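Side-chain contacts in 8-demethyl-8-aminoriboflavin-5'-phosphate synthase (Streptomyces davawensis, PDB 5MLD), which replaces the C-8 methyl group of riboflavin-5'-phosphate by an amino group, a step in the biosynthesis of the antibiotic roseoflavin: residues A[9-12]-A[18-21]; A[122-127]-A[206-211]. All coordinates share one frame; numbering follows the deposited sequence.

Contact 1. Residues A[9-12]-A[18-21]. With 8DP (8-demethyl-8-aminoriboflavin-5'-phosphate), chain I.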
loop_
_atom_site.group_PDB
_atom_site.type_symbol
_atom_site.label_atom_id
_atom_site.label_comp_id
_atom_site.label_asym_id
_atom_site.label_seq_id
_atom_site.Cartn_x
_atom_site.Cartn_y
_atom_site.Cartn_z
ATOM N N ASN A 9 -1.440 22.658 -0.304
ATOM C CA ASN A 9 -0.080 22.270 -0.651
ATOM C C ASN A 9 0.597 21.778 0.621
ATOM O O ASN A 9 0.836 22.562 1.548
ATOM C CB ASN A 9 0.690 23.441 -1.258
ATOM C CG ASN A 9 2.043 23.021 -1.752
ATOM O OD1 ASN A 9 2.567 22.001 -1.312
ATOM N ND2 ASN A 9 2.614 23.788 -2.672
ATOM N N THR A 10 0.925 20.485 0.666
ATOM C CA THR A 10 1.480 19.905 1.886
ATOM C C THR A 10 2.997 19.725 1.810
ATOM O O THR A 10 3.554 18.883 2.527
ATOM C CB THR A 10 0.768 18.585 2.206
ATOM O OG1 THR A 10 0.882 17.693 1.101
ATOM C CG2 THR A 10 -0.745 18.849 2.421
ATOM N N THR A 11 3.670 20.517 0.974
ATOM C CA THR A 11 5.127 20.540 0.953
ATOM C C THR A 11 5.692 20.866 2.335
ATOM O O THR A 11 5.064 21.550 3.148
ATOM C CB THR A 11 5.627 21.583 -0.056
ATOM O OG1 THR A 11 7.057 21.590 -0.061
ATOM C CG2 THR A 11 5.131 22.984 0.319
ATOM N N LEU A 12 6.910 20.392 2.584
ATOM C CA LEU A 12 7.583 20.627 3.852
ATOM C C LEU A 12 8.413 21.902 3.880
ATOM O O LEU A 12 8.966 22.231 4.936
ATOM C CB LEU A 12 8.484 19.435 4.193
ATOM C CG LEU A 12 7.680 18.159 4.417
ATOM C CD1 LEU A 12 8.629 17.000 4.699
ATOM C CD2 LEU A 12 6.685 18.335 5.556
ATOM N N ARG A 18 10.572 27.610 -3.320
ATOM C CA ARG A 18 9.922 27.101 -4.517
ATOM C C ARG A 18 9.558 25.632 -4.335
ATOM O O ARG A 18 10.397 24.819 -3.943
ATOM C CB ARG A 18 10.838 27.295 -5.723
ATOM C CG ARG A 18 10.119 27.084 -7.044
ATOM C CD ARG A 18 10.981 27.531 -8.222
ATOM N NE ARG A 18 12.406 27.247 -8.021
ATOM C CZ ARG A 18 13.324 27.253 -8.993
ATOM N NH1 ARG A 18 12.966 27.509 -10.244
ATOM N NH2 ARG A 18 14.602 26.997 -8.715
ATOM N N SER A 19 8.303 25.293 -4.624
ATOM C CA SER A 19 7.775 23.944 -4.452
ATOM C C SER A 19 7.497 23.309 -5.811
ATOM O O SER A 19 6.851 23.931 -6.666
ATOM C CB SER A 19 6.494 23.984 -3.592
ATOM O OG SER A 19 5.633 22.866 -3.816
ATOM N N GLN A 20 7.988 22.074 -6.003
ATOM C CA GLN A 20 7.677 21.307 -7.213
ATOM C C GLN A 20 6.168 21.108 -7.354
ATOM O O GLN A 20 5.603 21.278 -8.442
ATOM C CB GLN A 20 8.387 19.937 -7.188
ATOM C CG GLN A 20 9.882 19.930 -6.784
ATOM C CD GLN A 20 10.783 20.622 -7.786
ATOM O OE1 GLN A 20 10.769 20.306 -8.981
ATOM N NE2 GLN A 20 11.573 21.588 -7.303
ATOM N N THR A 21 5.512 20.720 -6.258
ATOM C CA THR A 21 4.085 20.413 -6.280
ATOM C C THR A 21 3.268 21.632 -6.673
ATOM O O THR A 21 2.226 21.501 -7.331
ATOM C CB THR A 21 3.629 19.921 -4.902
ATOM O OG1 THR A 21 4.509 18.895 -4.447
ATOM C CG2 THR A 21 2.223 19.346 -4.976
HETATM C C4 8DP I . 9.898 14.194 -3.654
HETATM C C5 8DP I . 11.124 13.284 -3.789
HETATM C C8 8DP I . 12.334 13.435 0.295
HETATM N N3 8DP I . 10.419 10.005 -1.074
HETATM C C2 8DP I . 9.484 16.602 -4.486
HETATM N N2 8DP I . 12.997 14.597 0.832
HETATM N N1 8DP I . 10.906 12.118 -2.832
HETATM C C6 8DP I . 11.277 12.211 -1.531
HETATM O O6 8DP I . 11.456 16.039 -3.348
HETATM N N4 8DP I . 9.896 10.886 -4.561
HETATM C C12 8DP I . 11.051 11.131 -0.650
HETATM C C13 8DP I . 10.280 10.994 -3.265
HETATM C C14 8DP I . 10.031 9.938 -2.377
HETATM C C15 8DP I . 9.382 8.802 -2.880
HETATM C C16 8DP I . 9.287 9.798 -4.989
HETATM C C1 8DP I . 9.381 17.981 -3.825
HETATM C C3 8DP I . 10.103 15.699 -3.418
HETATM C C7 8DP I . 11.952 13.367 -1.060
HETATM C C9 8DP I . 12.084 12.334 1.166
HETATM O O1 8DP I . 6.540 20.597 -3.420
HETATM P P1 8DP I . 7.926 19.985 -3.123
HETATM O O2 8DP I . 9.040 20.906 -3.732
HETATM O O3 8DP I . 8.150 19.791 -1.630
HETATM O O4 8DP I . 8.022 18.560 -3.880
HETATM O O5 8DP I . 8.224 16.221 -4.914
HETATM O O7 8DP I . 8.730 13.767 -3.721
HETATM C C10 8DP I . 12.494 12.387 2.623
HETATM C C11 8DP I . 11.448 11.215 0.693
HETATM O O8 8DP I . 9.092 7.718 -2.053
HETATM N N5 8DP I . 9.023 8.764 -4.169
HETATM O O9 8DP I . 8.864 9.667 -6.335
#
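The phosphate-binding loop of the flavin site brings Asn9 and Thr11 up against Ser19 and Thr21. Thr11, Ser19, Gln20 and Thr21 hold the phosphate of the bound 8-demethyl-8-aminoriboflavin-5'-phosphate, and Asn9 touches Ser19 beside it. The Asn9 amide points at Ser19: its ND2 gives a nearly straight but weak hydrogen bond to Ser19 OG, 3.4 Å long. ND2 also bonds to Gln22. Through the other branch of the amide, Asn9 OD1 accepts from Thr11 N at 2.9 Å, with the donor tilted 27° from the carbonyl plane. This is an Asx turn. It fixes the rotation of the amide and bends the chain just beyond strand 4-9. Such a loop between the first strand and the following helix is the usual phosphate site of flavodoxin-like folds, to which this FMN reductase relative belongs.

Thr11 places its hydroxyl on the carbonyl side of its own backbone (chi1 180°), and Thr11 OG1 hydrogen-bonds to ligand O3 at 2.6 Å. Its CG2 lies beside Ser19 OG. From the other segment three groups converge on ligand O1. Ser19 OG donates to ligand O1 over a very short 2.5 Å. Thr21 grips ligand O1 twice, through its backbone N and through Thr21 OG1 at 2.8 Å. Its chi1 (-50°) sets OG1 beside its own N, which keeps the two donors together. Gln20 N takes the next oxygen, O2, at 2.8 Å, while Gln20 CG packs alongside. Ser19 is also the N-cap of helix 20-34, and its OG accepts from Gln22 N. The phosphate therefore sits at the start of that helix, where the helix dipole would probably help to stabilise its charge. The ligand is also hydrogen-bonded to Arg13 NH2 and the backbone N atoms of Leu93, Asn94, Glu135 and Asp136.

Contact 2. Residues A[122-127]-A[206-211]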
loop_
_atom_site.group_PDB
_atom_site.type_symbol
_atom_site.label_atom_id
_atom_site.label_comp_id
_atom_site.label_asym_id
_atom_site.label_seq_id
_atom_site.Cartn_x
_atom_site.Cartn_y
_atom_site.Cartn_z
ATOM N N LEU A 122 -18.359 16.023 6.874
ATOM C CA LEU A 122 -17.789 16.253 5.551
ATOM C C LEU A 122 -18.558 15.535 4.444
ATOM O O LEU A 122 -18.105 15.506 3.295
ATOM C CB LEU A 122 -16.307 15.845 5.547
ATOM C CG LEU A 122 -15.469 16.625 6.571
ATOM C CD1 LEU A 122 -13.990 16.277 6.494
ATOM C CD2 LEU A 122 -15.647 18.131 6.399
ATOM N N TYR A 123 -19.713 14.962 4.761
ATOM C CA TYR A 123 -20.574 14.382 3.737
ATOM C C TYR A 123 -20.940 15.406 2.669
ATOM O O TYR A 123 -21.050 16.608 2.934
ATOM C CB TYR A 123 -21.848 13.817 4.375
ATOM C CG TYR A 123 -21.847 12.298 4.402
ATOM C CD1 TYR A 123 -20.924 11.607 5.172
ATOM C CD2 TYR A 123 -22.766 11.565 3.668
ATOM C CE1 TYR A 123 -20.906 10.230 5.202
ATOM C CE2 TYR A 123 -22.761 10.188 3.692
ATOM C CZ TYR A 123 -21.833 9.524 4.458
ATOM O OH TYR A 123 -21.806 8.150 4.489
ATOM N N ASN A 124 -21.129 14.905 1.444
ATOM C CA ASN A 124 -21.514 15.652 0.248
ATOM C C ASN A 124 -20.411 16.531 -0.303
ATOM O O ASN A 124 -20.675 17.364 -1.188
ATOM C CB ASN A 124 -22.774 16.482 0.494
ATOM C CG ASN A 124 -23.878 15.618 0.998
ATOM O OD1 ASN A 124 -24.303 14.710 0.296
ATOM N ND2 ASN A 124 -24.295 15.830 2.241
ATOM N N LYS A 125 -19.183 16.363 0.173
ATOM C CA LYS A 125 -18.052 17.064 -0.417
ATOM C C LYS A 125 -17.322 16.145 -1.396
ATOM O O LYS A 125 -17.589 14.942 -1.491
ATOM C CB LYS A 125 -17.125 17.581 0.687
ATOM C CG LYS A 125 -17.819 18.585 1.606
ATOM C CD LYS A 125 -16.906 18.957 2.757
ATOM C CE LYS A 125 -17.592 19.935 3.683
ATOM N NZ LYS A 125 -17.959 21.180 2.983
ATOM N N VAL A 126 -16.414 16.730 -2.166
ATOM C CA VAL A 126 -15.727 16.014 -3.238
ATOM C C VAL A 126 -14.231 16.188 -3.036
ATOM O O VAL A 126 -13.777 17.274 -2.659
ATOM C CB VAL A 126 -16.159 16.533 -4.625
ATOM C CG1 VAL A 126 -15.319 15.913 -5.722
ATOM C CG2 VAL A 126 -17.638 16.244 -4.870
ATOM N N ALA A 127 -13.473 15.116 -3.259
ATOM C CA ALA A 127 -12.027 15.121 -3.090
ATOM C C ALA A 127 -11.321 14.892 -4.418
ATOM O O ALA A 127 -11.776 14.108 -5.259
ATOM C CB ALA A 127 -11.574 14.055 -2.083
ATOM N N THR A 206 -28.231 17.575 -5.238
ATOM C CA THR A 206 -28.865 16.338 -4.770
ATOM C C THR A 206 -27.931 15.635 -3.795
ATOM O O THR A 206 -27.301 14.625 -4.136
ATOM C CB THR A 206 -29.237 15.421 -5.941
ATOM O OG1 THR A 206 -28.052 14.848 -6.504
ATOM C CG2 THR A 206 -29.935 16.205 -7.028
ATOM N N PRO A 207 -27.821 16.139 -2.568
ATOM C CA PRO A 207 -26.944 15.501 -1.582
ATOM C C PRO A 207 -27.427 14.107 -1.218
ATOM O O PRO A 207 -28.590 13.753 -1.426
ATOM C CB PRO A 207 -27.025 16.442 -0.379
ATOM C CG PRO A 207 -28.345 17.142 -0.540
ATOM C CD PRO A 207 -28.496 17.326 -2.020
ATOM N N TYR A 208 -26.508 13.307 -0.668
ATOM C CA TYR A 208 -26.901 12.039 -0.063
ATOM C C TYR A 208 -27.963 12.315 0.995
ATOM O O TYR A 208 -27.871 13.301 1.732
ATOM C CB TYR A 208 -25.694 11.323 0.569
ATOM C CG TYR A 208 -24.621 10.939 -0.428
ATOM C CD1 TYR A 208 -24.742 9.792 -1.212
ATOM C CD2 TYR A 208 -23.489 11.732 -0.602
ATOM C CE1 TYR A 208 -23.765 9.450 -2.141
ATOM C CE2 TYR A 208 -22.520 11.404 -1.522
ATOM C CZ TYR A 208 -22.650 10.269 -2.287
ATOM O OH TYR A 208 -21.676 9.949 -3.211
ATOM N N THR A 209 -28.999 11.470 1.030
ATOM C CA THR A 209 -30.030 11.535 2.060
ATOM C C THR A 209 -29.868 10.434 3.093
ATOM O O THR A 209 -30.716 10.298 3.979
ATOM C CB THR A 209 -31.436 11.456 1.441
ATOM O OG1 THR A 209 -31.569 10.244 0.687
ATOM C CG2 THR A 209 -31.689 12.656 0.543
ATOM N N THR A 210 -28.799 9.650 2.987
ATOM C CA THR A 210 -28.545 8.550 3.904
ATOM C C THR A 210 -28.566 9.032 5.342
ATOM O O THR A 210 -27.936 10.036 5.678
ATOM C CB THR A 210 -27.180 7.921 3.604
ATOM O OG1 THR A 210 -27.092 7.602 2.214
ATOM C CG2 THR A 210 -26.978 6.657 4.446
ATOM N N ASP A 211 -29.301 8.304 6.186
ATOM C CA ASP A 211 -29.365 8.546 7.627
ATOM C C ASP A 211 -28.461 7.505 8.288
ATOM O O ASP A 211 -28.854 6.348 8.465
ATOM C CB ASP A 211 -30.815 8.449 8.099
ATOM C CG ASP A 211 -30.989 8.706 9.592
ATOM O OD1 ASP A 211 -30.032 8.527 10.384
ATOM O OD2 ASP A 211 -32.122 9.076 9.979
#
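Residues 122-125 form a type II beta turn, with Asn124 at positive phi, and the backbone comes closest to the other segment where Asn124 faces Pro207, their CA atoms 5.7 Å apart. The turn leads into strand 125-132 of the flavodoxin-like sheet. Residues 206-211 are the link between helices 183-205 and 212-220. The contact thus joins the entry to a sheet strand to a connection between two late helices.

Asn124 carries most of it. Its side chain leans back beside its own backbone N (chi1 -55°) and reaches over to the link. Asn124 OD1 accepts a hydrogen bond from Tyr208 N at 2.8 Å. The bond is bent, 141° at the hydrogen, and the donor is tilted from the carbonyl plane. Asn124 OD1 also lies at the edge of the Tyr208 ring, 3.2 Å from Tyr208 CD2, with the amide and ring planes only 24° apart. Pro207 CB closes on the amide too, 3.3 Å from Asn124 OD1. One oxygen is therefore held among a backbone N-H, a ring edge and a proline methylene. The other end of the amide, ND2, is bonded to Gln119 OE1. Gln119 NE2 in turn binds the carbonyls of Tyr208 and Thr210, so this glutamine ties the amide to the link a second time.

Tyr123 adds an apolar touch beside it, on Tyr208 CB. The two hydroxyls have different partners: Tyr208 OH bonds to Ser155 OG in the same chain, whereas Tyr123 OH bonds to Asn159 and Asn195 of the third subunit. His198 of that subunit also meets the Tyr208 ring. Between the two tyrosines the approach is at the edge of the Tyr123 ring, near its plane, where Tyr123 CD2 comes to 4.3 Å from Tyr208 CB.

How the contacts relate
Contacts 1 and 2 lie on opposite sides of the chain's centre. Their own centres are 30 Å apart, and their nearest atoms about 13 Å apart, so they do not touch. Contact 1 closes along the chain before contact 2 opens. Strand 4-9, which leads into contact 1, and strand 125-132, which starts in contact 2, both pair in parallel with strand 84-92, so one sheet joins the two places. Contact 1 holds the flavin phosphate. Contact 2 lies away from the flavin-binding residues, although the strand it opens ends at Cys132, whose side chain is about 4 Å from that of Thr21. The third subunit reaches both contacts in the homotetramer.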